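Local coordinates for protein cytochrome c (Pseudomonas aeruginosa, PDB 6RTE) that acts as a dihydro-heme d1 dehydrogenase in heme d1 biosynthesis, pairing a c-type cytochrome domain with an eight-bladed beta-propeller, at residues V216-N224 against V236-L247; A261-A272 against V284-W293. All blocks are in the same frame, centred on the assembly; numbering follows the deposited sequence.

How the interactions relate
Interactions 1 and 2 lie in consecutive four-stranded blades of the propeller, their centres about 14 Å apart, and each includes the antiparallel, bulged pairing of a blade's first two strands; interaction 1 also takes in the end of strand 211-217 from the blade before. Interaction 1 is mostly buried and nearer the chain's centre; its side-chain polar bonds come from asparagine amides and a threonine hydroxyl, and an arginine lies over a tyrosine ring in a CH-pi contact at its partly exposed edge. Interaction 2 is partly exposed, its carboxylates bonding to arginine and loop backbone. The blades meet directly, R223 NE probably donating to S271 O (2.8 Å) and V270 N to N238 O (3.1 Å).

Interaction 1: residues V216-N224 against V236-L247; sequences VRAGLNTRN and VGNYLPGNLVLL
R223 lays its side chain over one face of the Y239 ring, with the guanidinium and ring planes only 7° apart. The flat overlap is made mainly by carbon: R223 CD sits 3.7 Å from the ring centroid in a CH-pi contact, while the guanidinium slides on past the rim, over the tyrosine OH. Bends at chi2 and chi3, both near -80°, fold the arginine back over the ring; its NE is bonded to S271 O of the next blade.

Next to this contact, strands 221-224 and 236-238 pair antiparallel with repeated classic bulges. L220 and N221 both donate to L240 O, the latter at 3.0 Å on a lone pair in the carbonyl plane, and R223 and N224 both face G237. L240 N returns a nearly straight bond to N221 O.

N238 lies on the same sheet face as T222. Its OD1 accepts from T222 OG1 at 2.7 Å. Its ND2 donates to N243 OD1 at 2.8 Å, in the carbonyl plane. The same ND2 reaches A218 O at 3.2 Å, from above that carbonyl's plane. An amide suits this buried place because it accepts and donates at once. A water accepts from N243 ND2 and donates to A218 O, giving that oxygen a second partner. G219 passes close to N238 ND2, where a beta carbon would clash.

Apolar contacts extend the interface: A218 CB touches CG1 of both V236 and V245, and V216 CG1 meets L247 CD1 tip to tip at 3.6 Å. The link from strand 211-217 to strand 221-227 packs on the hairpin of strands 233-238 and 243-248; helix 120-126 touches V216 and V245 through I123, and strand 270-276 of the next blade flanks N224 and L244.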
loop_
_atom_site.group_PDB
_atom_site.type_symbol
_atom_site.label_atom_id
_atom_site.label_comp_id
_atom_site.label_asym_id
_atom_site.label_seq_id
_atom_site.Cartn_x
_atom_site.Cartn_y
_atom_site.Cartn_z
ATOM N N VAL A 216 -17.142 -2.172 -2.674
ATOM C CA VAL A 216 -17.361 -2.119 -4.110
ATOM C C VAL A 216 -16.117 -2.709 -4.756
ATOM O O VAL A 216 -15.021 -2.666 -4.190
ATOM C CB VAL A 216 -17.675 -0.679 -4.587
ATOM C CG1 VAL A 216 -16.436 0.215 -4.621
ATOM C CG2 VAL A 216 -18.378 -0.685 -5.948
ATOM N N ARG A 217 -16.304 -3.325 -5.914
ATOM C CA ARG A 217 -15.181 -3.821 -6.700
ATOM C C ARG A 217 -14.899 -2.800 -7.791
ATOM O O ARG A 217 -15.655 -2.694 -8.765
ATOM C CB ARG A 217 -15.441 -5.194 -7.298
ATOM C CG ARG A 217 -14.148 -5.768 -7.905
ATOM C CD ARG A 217 -14.315 -7.179 -8.492
ATOM N NE ARG A 217 -12.994 -7.741 -8.719
ATOM C CZ ARG A 217 -12.754 -8.927 -9.262
ATOM N NH1 ARG A 217 -13.753 -9.691 -9.659
ATOM N NH2 ARG A 217 -11.500 -9.330 -9.401
ATOM N N ALA A 218 -13.806 -2.075 -7.637
ATOM C CA ALA A 218 -13.462 -0.994 -8.549
ATOM C C ALA A 218 -12.671 -1.451 -9.766
ATOM O O ALA A 218 -12.653 -0.737 -10.776
ATOM C CB ALA A 218 -12.660 0.066 -7.787
ATOM N N GLY A 219 -12.014 -2.597 -9.693
ATOM C CA GLY A 219 -11.221 -3.092 -10.805
ATOM C C GLY A 219 -10.949 -4.569 -10.640
ATOM O O GLY A 219 -11.525 -5.231 -9.778
ATOM N N LEU A 220 -10.056 -5.088 -11.496
ATOM C CA LEU A 220 -9.662 -6.492 -11.432
ATOM C C LEU A 220 -8.283 -6.694 -10.826
ATOM O O LEU A 220 -8.019 -7.750 -10.251
ATOM C CB LEU A 220 -9.674 -7.105 -12.845
ATOM C CG LEU A 220 -11.028 -7.083 -13.552
ATOM C CD1 LEU A 220 -10.906 -7.656 -14.972
ATOM C CD2 LEU A 220 -12.048 -7.870 -12.764
ATOM N N ASN A 221 -7.395 -5.717 -10.976
ATOM C CA ASN A 221 -6.095 -5.712 -10.310
ATOM C C ASN A 221 -5.817 -4.264 -9.932
ATOM O O ASN A 221 -5.669 -3.398 -10.812
ATOM C CB ASN A 221 -4.994 -6.283 -11.191
ATOM C CG ASN A 221 -3.688 -6.476 -10.441
ATOM O OD1 ASN A 221 -2.750 -5.701 -10.597
ATOM N ND2 ASN A 221 -3.627 -7.509 -9.622
ATOM N N THR A 222 -5.763 -4.000 -8.632
ATOM C CA THR A 222 -5.735 -2.645 -8.096
ATOM C C THR A 222 -4.392 -2.387 -7.423
ATOM O O THR A 222 -3.799 -3.292 -6.834
ATOM C CB THR A 222 -6.877 -2.447 -7.098
ATOM O OG1 THR A 222 -8.116 -2.478 -7.812
ATOM C CG2 THR A 222 -6.759 -1.109 -6.356
ATOM N N ARG A 223 -3.906 -1.153 -7.540
ATOM C CA ARG A 223 -2.631 -0.755 -6.953
ATOM C C ARG A 223 -2.809 -0.091 -5.588
ATOM O O ARG A 223 -2.276 -0.574 -4.587
ATOM C CB ARG A 223 -1.878 0.175 -7.914
ATOM C CG ARG A 223 -1.350 -0.530 -9.159
ATOM C CD ARG A 223 -0.074 -1.328 -8.872
ATOM N NE ARG A 223 1.089 -0.444 -8.847
ATOM C CZ ARG A 223 2.352 -0.857 -8.842
ATOM N NH1 ARG A 223 2.637 -2.152 -8.842
ATOM N NH2 ARG A 223 3.329 0.035 -8.835
ATOM N N ASN A 224 -3.537 1.013 -5.520
ATOM C CA ASN A 224 -3.798 1.647 -4.235
ATOM C C ASN A 224 -4.956 2.620 -4.407
ATOM O O ASN A 224 -5.555 2.734 -5.485
ATOM C CB ASN A 224 -2.536 2.333 -3.670
ATOM C CG ASN A 224 -2.240 3.674 -4.323
ATOM O OD1 ASN A 224 -2.410 3.856 -5.523
ATOM N ND2 ASN A 224 -1.799 4.634 -3.514
ATOM N N VAL A 236 -9.289 5.438 -6.980
ATOM C CA VAL A 236 -8.668 4.117 -7.013
ATOM C C VAL A 236 -7.806 4.013 -8.267
ATOM O O VAL A 236 -8.286 4.283 -9.378
ATOM C CB VAL A 236 -9.719 2.985 -7.012
ATOM C CG1 VAL A 236 -9.039 1.637 -6.920
ATOM C CG2 VAL A 236 -10.726 3.160 -5.888
ATOM N N GLY A 237 -6.551 3.613 -8.082
ATOM C CA GLY A 237 -5.624 3.426 -9.185
ATOM C C GLY A 237 -5.489 1.962 -9.545
ATOM O O GLY A 237 -4.997 1.160 -8.746
ATOM N N ASN A 238 -5.900 1.622 -10.771
ATOM C CA ASN A 238 -5.964 0.241 -11.222
ATOM C C ASN A 238 -4.865 -0.070 -12.233
ATOM O O ASN A 238 -4.527 0.761 -13.091
ATOM C CB ASN A 238 -7.326 -0.067 -11.857
ATOM C CG ASN A 238 -8.447 -0.180 -10.842
ATOM O OD1 ASN A 238 -8.234 -0.586 -9.701
ATOM N ND2 ASN A 238 -9.661 0.172 -11.260
ATOM N N TYR A 239 -4.295 -1.278 -12.109
ATOM C CA TYR A 239 -3.514 -1.877 -13.172
ATOM C C TYR A 239 -4.424 -2.438 -14.264
ATOM O O TYR A 239 -4.152 -2.260 -15.451
ATOM C CB TYR A 239 -2.635 -3.009 -12.627
ATOM C CG TYR A 239 -1.176 -2.691 -12.495
ATOM C CD1 TYR A 239 -0.742 -1.386 -12.314
ATOM C CD2 TYR A 239 -0.224 -3.706 -12.553
ATOM C CE1 TYR A 239 0.598 -1.088 -12.194
ATOM C CE2 TYR A 239 1.124 -3.424 -12.431
ATOM C CZ TYR A 239 1.526 -2.103 -12.248
ATOM O OH TYR A 239 2.857 -1.786 -12.127
ATOM N N LEU A 240 -5.485 -3.139 -13.862
ATOM C CA LEU A 240 -6.410 -3.777 -14.792
ATOM C C LEU A 240 -7.848 -3.534 -14.345
ATOM O O LEU A 240 -8.202 -3.870 -13.208
ATOM C CB LEU A 240 -6.135 -5.276 -14.878
ATOM C CG LEU A 240 -7.058 -6.058 -15.820
ATOM C CD1 LEU A 240 -6.723 -5.717 -17.267
ATOM C CD2 LEU A 240 -6.936 -7.549 -15.539
ATOM N N PRO A 241 -8.693 -2.898 -15.175
ATOM C CA PRO A 241 -8.326 -2.171 -16.395
ATOM C C PRO A 241 -7.318 -1.057 -16.098
ATOM O O PRO A 241 -7.098 -0.736 -14.930
ATOM C CB PRO A 241 -9.661 -1.583 -16.879
ATOM C CG PRO A 241 -10.723 -2.444 -16.238
ATOM C CD PRO A 241 -10.148 -2.846 -14.916
ATOM N N GLY A 242 -6.725 -0.471 -17.135
ATOM C CA GLY A 242 -5.867 0.679 -16.953
ATOM C C GLY A 242 -6.685 1.941 -16.766
ATOM O O GLY A 242 -7.006 2.636 -17.736
ATOM N N ASN A 243 -7.061 2.242 -15.528
ATOM C CA ASN A 243 -7.973 3.361 -15.319
ATOM C C ASN A 243 -7.869 3.858 -13.885
ATOM O O ASN A 243 -7.168 3.283 -13.048
ATOM C CB ASN A 243 -9.417 2.977 -15.669
ATOM C CG ASN A 243 -10.010 1.903 -14.746
ATOM O OD1 ASN A 243 -9.525 1.657 -13.639
ATOM N ND2 ASN A 243 -11.084 1.259 -15.216
ATOM N N LEU A 244 -8.515 4.993 -13.655
ATOM C CA LEU A 244 -8.831 5.499 -12.329
ATOM C C LEU A 244 -10.324 5.335 -12.112
ATOM O O LEU A 244 -11.125 5.543 -13.034
ATOM C CB LEU A 244 -8.460 6.981 -12.185
ATOM C CG LEU A 244 -6.983 7.348 -12.381
ATOM C CD1 LEU A 244 -6.868 8.826 -12.726
ATOM C CD2 LEU A 244 -6.178 7.025 -11.129
ATOM N N VAL A 245 -10.714 4.969 -10.894
ATOM C CA VAL A 245 -12.127 4.868 -10.548
ATOM C C VAL A 245 -12.390 5.831 -9.393
ATOM O O VAL A 245 -11.748 5.746 -8.339
ATOM C CB VAL A 245 -12.528 3.427 -10.202
ATOM C CG1 VAL A 245 -13.928 3.359 -9.653
ATOM C CG2 VAL A 245 -12.405 2.528 -11.460
ATOM N N LEU A 246 -13.310 6.765 -9.621
ATOM C CA LEU A 246 -13.685 7.787 -8.662
ATOM C C LEU A 246 -14.968 7.350 -7.955
ATOM O O LEU A 246 -15.985 7.091 -8.610
ATOM C CB LEU A 246 -13.894 9.125 -9.364
ATOM C CG LEU A 246 -14.310 10.310 -8.483
ATOM C CD1 LEU A 246 -13.221 10.620 -7.472
ATOM C CD2 LEU A 246 -14.613 11.527 -9.336
ATOM N N LEU A 247 -14.914 7.282 -6.629
ATOM C CA LEU A 247 -16.022 6.836 -5.802
ATOM C C LEU A 247 -16.408 7.950 -4.824
ATOM O O LEU A 247 -15.575 8.778 -4.445
ATOM C CB LEU A 247 -15.655 5.570 -5.013
ATOM C CG LEU A 247 -15.102 4.361 -5.772
ATOM C CD1 LEU A 247 -14.573 3.291 -4.797
ATOM C CD2 LEU A 247 -16.166 3.756 -6.672
HETATM O O HOH W 1 -12.604 -0.808 -13.648
#

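Interaction 2: residues A261-A272 against V284-W293; sequences ADAQGQASRVSA and VALKDVHELW
Strands 270-272 and 284-286 run antiparallel at 131° with their axes 4.6 Å apart, and a classic bulge sets S271 and A272 both against A285, whose O accepts from S271 N and, weakly, from A272 N. Just outside the paired strands, R269 grips D288 side-on, the two flat groups nearly coplanar: NE meets OD2 at 3.0 Å and NH2 meets OD1 at 2.9 Å, both on syn lone pairs. D288 OD2 also takes R269 N on its anti side, fixing the carboxylate to backbone and side chain alike. K287 CG lies over the guanidinium face.

S268 OG, placed anti to the backbone N (chi1 178°), accepts from D288 N at 2.9 Å and donates to R269 O; K287 N reaches that oxygen from the opposite face. A small hydroxyl suits a spot where it must both give and receive.

E291 OE2 accepts from A263 N at 2.7 Å, and its OE1 takes W293 NE1 in the indole plane, so one carboxylate ties the D262-G265 turn to the strand. V289 fits between D262 and S268. V270 CG1 meets V284 CG1 at 3.7 Å.

This is the first strand pair of a propeller blade, and R269 makes a cation-pi contact with Y239 of the preceding blade. R307 of strand 306-309 pairs with E291, L244 of strand 243-248 packs on V270, V284 and W293, and F317 of strand 317-319 touches A285.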
loop_
_atom_site.group_PDB
_atom_site.type_symbol
_atom_site.label_atom_id
_atom_site.label_comp_id
_atom_site.label_asym_id
_atom_site.label_seq_id
_atom_site.Cartn_x
_atom_site.Cartn_y
_atom_site.Cartn_z
ATOM N N ALA A 261 -4.985 7.136 -20.157
ATOM C CA ALA A 261 -4.408 7.188 -21.492
ATOM C C ALA A 261 -3.716 8.532 -21.643
ATOM O O ALA A 261 -4.192 9.542 -21.110
ATOM C CB ALA A 261 -5.486 6.992 -22.567
ATOM N N ASP A 262 -2.593 8.552 -22.360
ATOM C CA ASP A 262 -1.919 9.828 -22.546
ATOM C C ASP A 262 -2.682 10.663 -23.573
ATOM O O ASP A 262 -3.711 10.243 -24.122
ATOM C CB ASP A 262 -0.452 9.624 -22.935
ATOM C CG ASP A 262 -0.271 9.062 -24.334
ATOM O OD1 ASP A 262 -1.250 8.969 -25.096
ATOM O OD2 ASP A 262 0.877 8.709 -24.667
ATOM N N ALA A 263 -2.162 11.862 -23.844
ATOM C CA ALA A 263 -2.836 12.781 -24.750
ATOM C C ALA A 263 -2.895 12.235 -26.169
ATOM O O ALA A 263 -3.761 12.654 -26.946
ATOM C CB ALA A 263 -2.128 14.141 -24.746
ATOM N N GLN A 264 -1.990 11.327 -26.529
ATOM C CA GLN A 264 -2.009 10.686 -27.837
ATOM C C GLN A 264 -2.918 9.462 -27.884
ATOM O O GLN A 264 -3.005 8.815 -28.932
ATOM C CB GLN A 264 -0.591 10.274 -28.249
ATOM C CG GLN A 264 0.379 11.439 -28.410
ATOM C CD GLN A 264 1.716 11.017 -29.008
ATOM O OE1 GLN A 264 2.429 10.180 -28.447
ATOM N NE2 GLN A 264 2.058 11.596 -30.151
ATOM N N GLY A 265 -3.584 9.125 -26.779
ATOM C CA GLY A 265 -4.482 7.988 -26.739
ATOM C C GLY A 265 -3.882 6.656 -26.324
ATOM O O GLY A 265 -4.609 5.657 -26.311
ATOM N N GLN A 266 -2.595 6.598 -25.973
ATOM C CA GLN A 266 -1.969 5.328 -25.604
ATOM C C GLN A 266 -2.383 4.912 -24.191
ATOM O O GLN A 266 -2.242 5.684 -23.243
ATOM C CB GLN A 266 -0.446 5.426 -25.690
ATOM C CG GLN A 266 0.250 4.055 -25.689
ATOM C CD GLN A 266 1.730 4.115 -26.052
ATOM O OE1 GLN A 266 2.164 4.947 -26.858
ATOM N NE2 GLN A 266 2.511 3.219 -25.460
ATOM N N ALA A 267 -2.878 3.679 -24.061
ATOM C CA ALA A 267 -3.360 3.183 -22.779
ATOM C C ALA A 267 -2.214 2.986 -21.790
ATOM O O ALA A 267 -1.078 2.685 -22.170
ATOM C CB ALA A 267 -4.087 1.852 -22.970
ATOM N N SER A 268 -2.529 3.133 -20.503
ATOM C CA SER A 268 -1.531 2.937 -19.464
ATOM C C SER A 268 -2.155 2.320 -18.225
ATOM O O SER A 268 -3.331 2.541 -17.920
ATOM C CB SER A 268 -0.857 4.263 -19.079
ATOM O OG SER A 268 0.081 4.081 -18.037
ATOM N N ARG A 269 -1.336 1.562 -17.499
ATOM C CA ARG A 269 -1.642 1.204 -16.128
ATOM C C ARG A 269 -1.401 2.407 -15.219
ATOM O O ARG A 269 -0.562 3.263 -15.506
ATOM C CB ARG A 269 -0.766 0.035 -15.675
ATOM C CG ARG A 269 -0.966 -1.239 -16.466
ATOM C CD ARG A 269 0.119 -2.272 -16.153
ATOM N NE ARG A 269 1.421 -1.857 -16.681
ATOM C CZ ARG A 269 2.547 -2.541 -16.516
ATOM N NH1 ARG A 269 2.540 -3.689 -15.849
ATOM N NH2 ARG A 269 3.675 -2.080 -17.031
ATOM N N VAL A 270 -2.160 2.478 -14.131
ATOM C CA VAL A 270 -1.909 3.469 -13.088
ATOM C C VAL A 270 -0.966 2.837 -12.081
ATOM O O VAL A 270 -1.259 1.773 -11.535
ATOM C CB VAL A 270 -3.211 3.926 -12.407
ATOM C CG1 VAL A 270 -2.877 4.839 -11.234
ATOM C CG2 VAL A 270 -4.112 4.654 -13.406
ATOM N N SER A 271 0.166 3.497 -11.819
ATOM C CA SER A 271 1.100 2.963 -10.845
ATOM C C SER A 271 0.651 3.246 -9.411
ATOM O O SER A 271 0.685 2.351 -8.558
ATOM C CB SER A 271 2.491 3.535 -11.084
ATOM O OG SER A 271 3.377 2.957 -10.144
ATOM N N ALA A 272 0.234 4.480 -9.129
ATOM C CA ALA A 272 -0.195 4.845 -7.780
ATOM C C ALA A 272 -0.936 6.173 -7.826
ATOM O O ALA A 272 -0.657 7.025 -8.679
ATOM C CB ALA A 272 1.006 4.943 -6.826
ATOM N N VAL A 284 -1.404 11.483 -9.829
ATOM C CA VAL A 284 -1.460 10.128 -10.359
ATOM C C VAL A 284 -0.167 9.821 -11.106
ATOM O O VAL A 284 0.236 10.573 -12.008
ATOM C CB VAL A 284 -2.678 9.939 -11.288
ATOM C CG1 VAL A 284 -2.734 8.509 -11.831
ATOM C CG2 VAL A 284 -3.970 10.290 -10.540
ATOM N N ALA A 285 0.463 8.705 -10.745
ATOM C CA ALA A 285 1.628 8.178 -11.443
ATOM C C ALA A 285 1.178 7.139 -12.460
ATOM O O ALA A 285 0.454 6.202 -12.106
ATOM C CB ALA A 285 2.613 7.545 -10.466
ATOM N N LEU A 286 1.597 7.313 -13.710
ATOM C CA LEU A 286 1.222 6.421 -14.805
ATOM C C LEU A 286 2.394 5.535 -15.217
ATOM O O LEU A 286 3.503 6.015 -15.471
ATOM C CB LEU A 286 0.730 7.223 -16.014
ATOM C CG LEU A 286 -0.555 7.994 -15.739
ATOM C CD1 LEU A 286 -0.910 8.876 -16.921
ATOM C CD2 LEU A 286 -1.727 7.040 -15.402
ATOM N N LYS A 287 2.117 4.236 -15.333
ATOM C CA LYS A 287 3.166 3.242 -15.529
ATOM C C LYS A 287 3.766 3.299 -16.930
ATOM O O LYS A 287 4.981 3.132 -17.093
ATOM C CB LYS A 287 2.573 1.853 -15.257
ATOM C CG LYS A 287 3.551 0.751 -15.039
ATOM C CD LYS A 287 4.320 0.956 -13.760
ATOM C CE LYS A 287 5.358 -0.132 -13.607
ATOM N NZ LYS A 287 6.494 0.338 -12.782
ATOM N N ASP A 288 2.946 3.537 -17.956
ATOM C CA ASP A 288 3.320 3.173 -19.325
ATOM C C ASP A 288 3.325 4.330 -20.310
ATOM O O ASP A 288 3.534 4.105 -21.508
ATOM C CB ASP A 288 2.377 2.083 -19.839
ATOM C CG ASP A 288 2.353 0.896 -18.935
ATOM O OD1 ASP A 288 3.430 0.301 -18.732
ATOM O OD2 ASP A 288 1.269 0.588 -18.403
ATOM N N VAL A 289 3.128 5.562 -19.852
ATOM C CA VAL A 289 3.176 6.722 -20.730
ATOM C C VAL A 289 4.036 7.797 -20.073
ATOM O O VAL A 289 4.298 7.774 -18.869
ATOM C CB VAL A 289 1.763 7.269 -21.039
ATOM C CG1 VAL A 289 1.000 6.275 -21.920
ATOM C CG2 VAL A 289 1.004 7.547 -19.756
ATOM N N HIS A 290 4.462 8.756 -20.889
ATOM C CA HIS A 290 5.296 9.859 -20.414
ATOM C C HIS A 290 4.465 11.027 -19.913
ATOM O O HIS A 290 4.690 12.171 -20.309
ATOM C CB HIS A 290 6.225 10.313 -21.532
ATOM C CG HIS A 290 7.161 9.252 -21.987
ATOM N ND1 HIS A 290 8.479 9.211 -21.597
ATOM C CD2 HIS A 290 6.967 8.172 -22.781
ATOM C CE1 HIS A 290 9.067 8.166 -22.152
ATOM N NE2 HIS A 290 8.169 7.517 -22.871
ATOM N N GLU A 291 3.509 10.733 -19.026
ATOM C CA GLU A 291 2.654 11.743 -18.422
ATOM C C GLU A 291 2.489 11.445 -16.945
ATOM O O GLU A 291 2.506 10.288 -16.519
ATOM C CB GLU A 291 1.253 11.782 -19.050
ATOM C CG GLU A 291 1.131 12.638 -20.276
ATOM C CD GLU A 291 -0.258 12.599 -20.880
ATOM O OE1 GLU A 291 -1.238 12.248 -20.168
ATOM O OE2 GLU A 291 -0.357 12.927 -22.073
ATOM N N LEU A 292 2.323 12.500 -16.167
ATOM C CA LEU A 292 1.752 12.378 -14.833
ATOM C C LEU A 292 0.588 13.356 -14.756
ATOM O O LEU A 292 0.542 14.353 -15.486
ATOM C CB LEU A 292 2.772 12.629 -13.728
ATOM C CG LEU A 292 3.324 14.026 -13.481
ATOM C CD1 LEU A 292 2.460 14.767 -12.487
ATOM C CD2 LEU A 292 4.754 13.934 -12.976
ATOM N N TRP A 293 -0.366 13.028 -13.895
ATOM C CA TRP A 293 -1.643 13.736 -13.836
ATOM C C TRP A 293 -1.815 14.382 -12.470
ATOM O O TRP A 293 -1.422 13.807 -11.442
ATOM C CB TRP A 293 -2.805 12.782 -14.087
ATOM C CG TRP A 293 -2.983 12.286 -15.496
ATOM C CD1 TRP A 293 -2.192 12.548 -16.590
ATOM C CD2 TRP A 293 -4.038 11.438 -15.960
ATOM N NE1 TRP A 293 -2.698 11.913 -17.693
ATOM C CE2 TRP A 293 -3.832 11.229 -17.340
ATOM C CE3 TRP A 293 -5.144 10.840 -15.341
ATOM C CZ2 TRP A 293 -4.690 10.446 -18.111
ATOM C CZ3 TRP A 293 -5.997 10.060 -16.110
ATOM C CH2 TRP A 293 -5.767 9.868 -17.476
HETATM O O HOH W 2 3.222 9.515 -23.532
#